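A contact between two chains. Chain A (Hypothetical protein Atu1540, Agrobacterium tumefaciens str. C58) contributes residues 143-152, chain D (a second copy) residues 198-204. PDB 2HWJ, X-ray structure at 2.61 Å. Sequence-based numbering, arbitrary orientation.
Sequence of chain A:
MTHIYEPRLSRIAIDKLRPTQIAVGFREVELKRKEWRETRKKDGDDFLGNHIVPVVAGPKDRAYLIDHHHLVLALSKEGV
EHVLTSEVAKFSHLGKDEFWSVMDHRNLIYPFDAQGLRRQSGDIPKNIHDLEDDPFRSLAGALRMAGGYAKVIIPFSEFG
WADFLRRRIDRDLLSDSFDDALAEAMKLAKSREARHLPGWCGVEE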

# COMPACT_ATOMS: atom_id res chain seq x y z
N LEU A 143 14.47 19.28 -6.04
CA LEU A 143 13.20 19.60 -6.67
C LEU A 143 12.10 19.41 -5.69
O LEU A 143 11.19 20.24 -5.59
N ARG A 144 12.17 18.30 -4.95
CA ARG A 144 11.10 18.02 -4.07
C ARG A 144 11.15 19.00 -2.93
O ARG A 144 10.12 19.49 -2.48
N MSE A 145 12.37 19.30 -2.51
CA MSE A 145 12.60 20.08 -1.36
C MSE A 145 12.07 21.44 -1.70
O MSE A 145 11.78 22.25 -0.80
N ALA A 146 11.95 21.71 -3.00
CA ALA A 146 11.52 23.04 -3.42
C ALA A 146 10.01 23.13 -3.55
O ALA A 146 9.44 24.20 -3.50
N GLY A 147 9.35 22.01 -3.71
CA GLY A 147 7.91 22.02 -3.71
C GLY A 147 7.48 21.59 -5.07
O GLY A 147 6.37 21.78 -5.43
N GLY A 148 8.35 20.99 -5.85
CA GLY A 148 7.95 20.49 -7.12
C GLY A 148 7.10 19.24 -7.15
O GLY A 148 6.37 19.07 -8.14
N TYR A 149 7.19 18.33 -6.17
CA TYR A 149 6.24 17.19 -6.09
C TYR A 149 6.09 16.78 -4.64
O TYR A 149 6.78 17.34 -3.79
N ALA A 150 5.18 15.86 -4.35
CA ALA A 150 4.99 15.44 -2.97
C ALA A 150 5.66 14.12 -2.67
O ALA A 150 5.68 13.26 -3.55
N LYS A 151 6.13 13.95 -1.43
CA LYS A 151 6.48 12.62 -0.90
C LYS A 151 5.26 11.71 -1.09
O LYS A 151 4.14 12.14 -0.98
N VAL A 152 5.49 10.45 -1.38
CA VAL A 152 4.44 9.54 -1.66
C VAL A 152 5.02 8.24 -1.09
O VAL A 152 6.25 8.16 -0.82
N PRO D 198 -1.86 14.44 3.01
CA PRO D 198 -1.37 13.57 1.91
C PRO D 198 -1.35 14.45 0.67
O PRO D 198 -2.29 15.17 0.43
N GLY D 199 -0.30 14.35 -0.11
CA GLY D 199 -0.17 15.13 -1.30
C GLY D 199 0.51 16.45 -1.03
O GLY D 199 0.78 17.13 -1.94
N TRP D 200 0.82 16.82 0.20
CA TRP D 200 1.40 18.13 0.42
C TRP D 200 2.61 18.37 -0.46
O TRP D 200 3.40 17.48 -0.74
N CYS D 201 2.77 19.60 -0.86
CA CYS D 201 3.62 19.93 -2.00
C CYS D 201 4.27 21.26 -1.78
O CYS D 201 4.71 21.82 -2.71
N GLY D 202 4.31 21.79 -0.58
CA GLY D 202 4.92 23.06 -0.38
C GLY D 202 6.41 22.98 -0.24
O GLY D 202 6.98 21.94 -0.45
N VAL D 203 7.03 24.10 0.11
CA VAL D 203 8.50 24.15 0.25
C VAL D 203 8.89 23.57 1.62
O VAL D 203 8.21 23.81 2.61
N GLU D 204 9.94 22.77 1.65
CA GLU D 204 10.26 21.92 2.80
C GLU D 204 11.12 22.72 3.78
O GLU D 204 12.33 22.52 3.81

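When a chain segment without regular structure docks against the end of a helix in a neighbouring subunit, one polar residue can cover a large share of the contact while the backbone provides close, glycine-dependent contact. The meeting of residues 143-152 of chain A with residues 198-204 of chain D, which buries 492 Å² counted over both sides, is a worked example.

Glu204(D) has the largest share of the covered surface. Its CA-to-CB bond points toward chain A, and chi1 m with chi2 t extends the chain so that the carboxylate reaches the guanidinium of Arg144(A). There Glu204(D) OE2 lies 2.4 Å from Arg144(A) NH1, at the edge of the guanidinium and near its plane. The pair is a salt bridge and a hydrogen bond, although the distance is very short and best read with caution at 2.61 Å resolution. Arg144(A) sets off sideways, with chi1 and chi2 both t, but its end comes nearer; its NH2 is satisfied elsewhere in the structure. The same glutamate is anchored through its backbone, since Glu204(D) N donates to Met145(A) O over 3.1 Å in a nearly straight bond. Around the carboxylate, the selenomethionine Met145(A) brings CE to 3.3 Å from Glu204(D) OE1, and Lys151(A), chi1 m, places CE 3.5 Å from Glu204(D) OE2.

Cys201(D) is next in area. Its side chain leaves sideways with chi1 at -129°, between wells, and the residue is bonded covalently to a group elsewhere in the structure. Cys201(D) SG lies 3.6 Å from Tyr149(A) C and makes an apolar contact with Ala150(A), whose CB is 4.3 Å from Cys201(D) SG. The CA-to-CB bond of Ala150(A) points toward chain D, and its methyl group sits against backbone carbonyls: Ala150(A) CB is 2.9 Å from Trp200(D) O and 3.4 Å from Gly199(D) O. The CA-to-CB bond of Tyr149(A), chi1 p, by contrast points away.

Between these two centres Gly147(A) closes the helix in a Schellman motif. Its backbone angles would jam a CB against the preceding carbonyl O, which by itself calls for glycine, and a CB would also lie tight against Cys201(D) O and Gly202(D) O. Without one, Gly147(A) CA approaches Gly202(D) O to 3.4 Å in a CA-H...O contact. Water 1 adds a polar link nearby, its O lying 3.1 Å from both Arg144(A) O and Gly202(D) O and able to donate to either carbonyl. Val203(D), chi1 t, flanks this region, with CG1 3.9 Å from Met145(A) O.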

# COMPACT_ATOMS: atom_id res chain seq x y z
CB LEU A 143 12.90 18.62 -7.77
CG LEU A 143 12.16 18.90 -9.06
CD1 LEU A 143 11.50 17.61 -9.55
CD2 LEU A 143 11.16 19.95 -8.94
CB ARG A 144 11.15 16.62 -3.54
CG ARG A 144 9.80 16.22 -2.94
CD ARG A 144 9.89 15.23 -1.81
NE ARG A 144 11.16 14.55 -1.83
CZ ARG A 144 12.01 14.59 -0.81
NH1 ARG A 144 11.63 15.24 0.29
NH2 ARG A 144 13.20 13.97 -0.90
CB MSE A 145 14.07 20.16 -1.19
CG MSE A 145 14.51 20.24 0.19
SE MSE A 145 15.90 18.85 0.45
CE MSE A 145 15.24 18.33 2.33
CB ALA A 146 12.23 23.50 -4.70
CB TYR A 149 6.61 15.97 -6.97
CG TYR A 149 8.00 15.42 -6.73
CD1 TYR A 149 8.23 14.36 -5.87
CD2 TYR A 149 9.12 16.01 -7.36
CE1 TYR A 149 9.56 13.90 -5.65
CE2 TYR A 149 10.39 15.58 -7.12
CZ TYR A 149 10.62 14.53 -6.30
OH TYR A 149 11.94 14.14 -6.12
CB ALA A 150 3.51 15.31 -2.68
CB LYS A 151 6.88 12.63 0.58
CG LYS A 151 8.07 13.53 0.90
CD LYS A 151 8.93 13.05 2.11
CE LYS A 151 9.46 14.25 2.97
NZ LYS A 151 9.53 14.03 4.50
CB VAL A 152 4.23 9.56 -3.21
CG1 VAL A 152 3.87 8.22 -3.79
CG2 VAL A 152 3.15 10.55 -3.58
CB PRO D 198 -2.47 12.52 1.78
CG PRO D 198 -3.77 13.31 2.16
CD PRO D 198 -3.26 14.08 3.39
CB TRP D 200 1.84 18.33 1.85
CG TRP D 200 2.33 19.74 2.17
CD1 TRP D 200 1.55 20.83 2.43
CD2 TRP D 200 3.69 20.17 2.33
NE1 TRP D 200 2.35 21.93 2.72
CE2 TRP D 200 3.66 21.55 2.68
CE3 TRP D 200 4.92 19.55 2.22
CZ2 TRP D 200 4.82 22.28 2.94
CZ3 TRP D 200 6.06 20.28 2.47
CH2 TRP D 200 6.00 21.64 2.83
CB CYS D 201 2.75 20.08 -3.23
SG CYS D 201 3.34 19.14 -4.61
CB VAL D 203 9.05 25.59 0.00
CG1 VAL D 203 10.56 25.73 0.35
CG2 VAL D 203 8.75 26.01 -1.42
CB GLU D 204 10.99 20.59 2.36
CG GLU D 204 10.11 19.43 1.77
CD GLU D 204 10.88 18.13 1.30
OE1 GLU D 204 12.15 18.10 1.19
OE2 GLU D 204 10.22 17.10 1.02
O HOH W 1 7.41 18.90 -1.06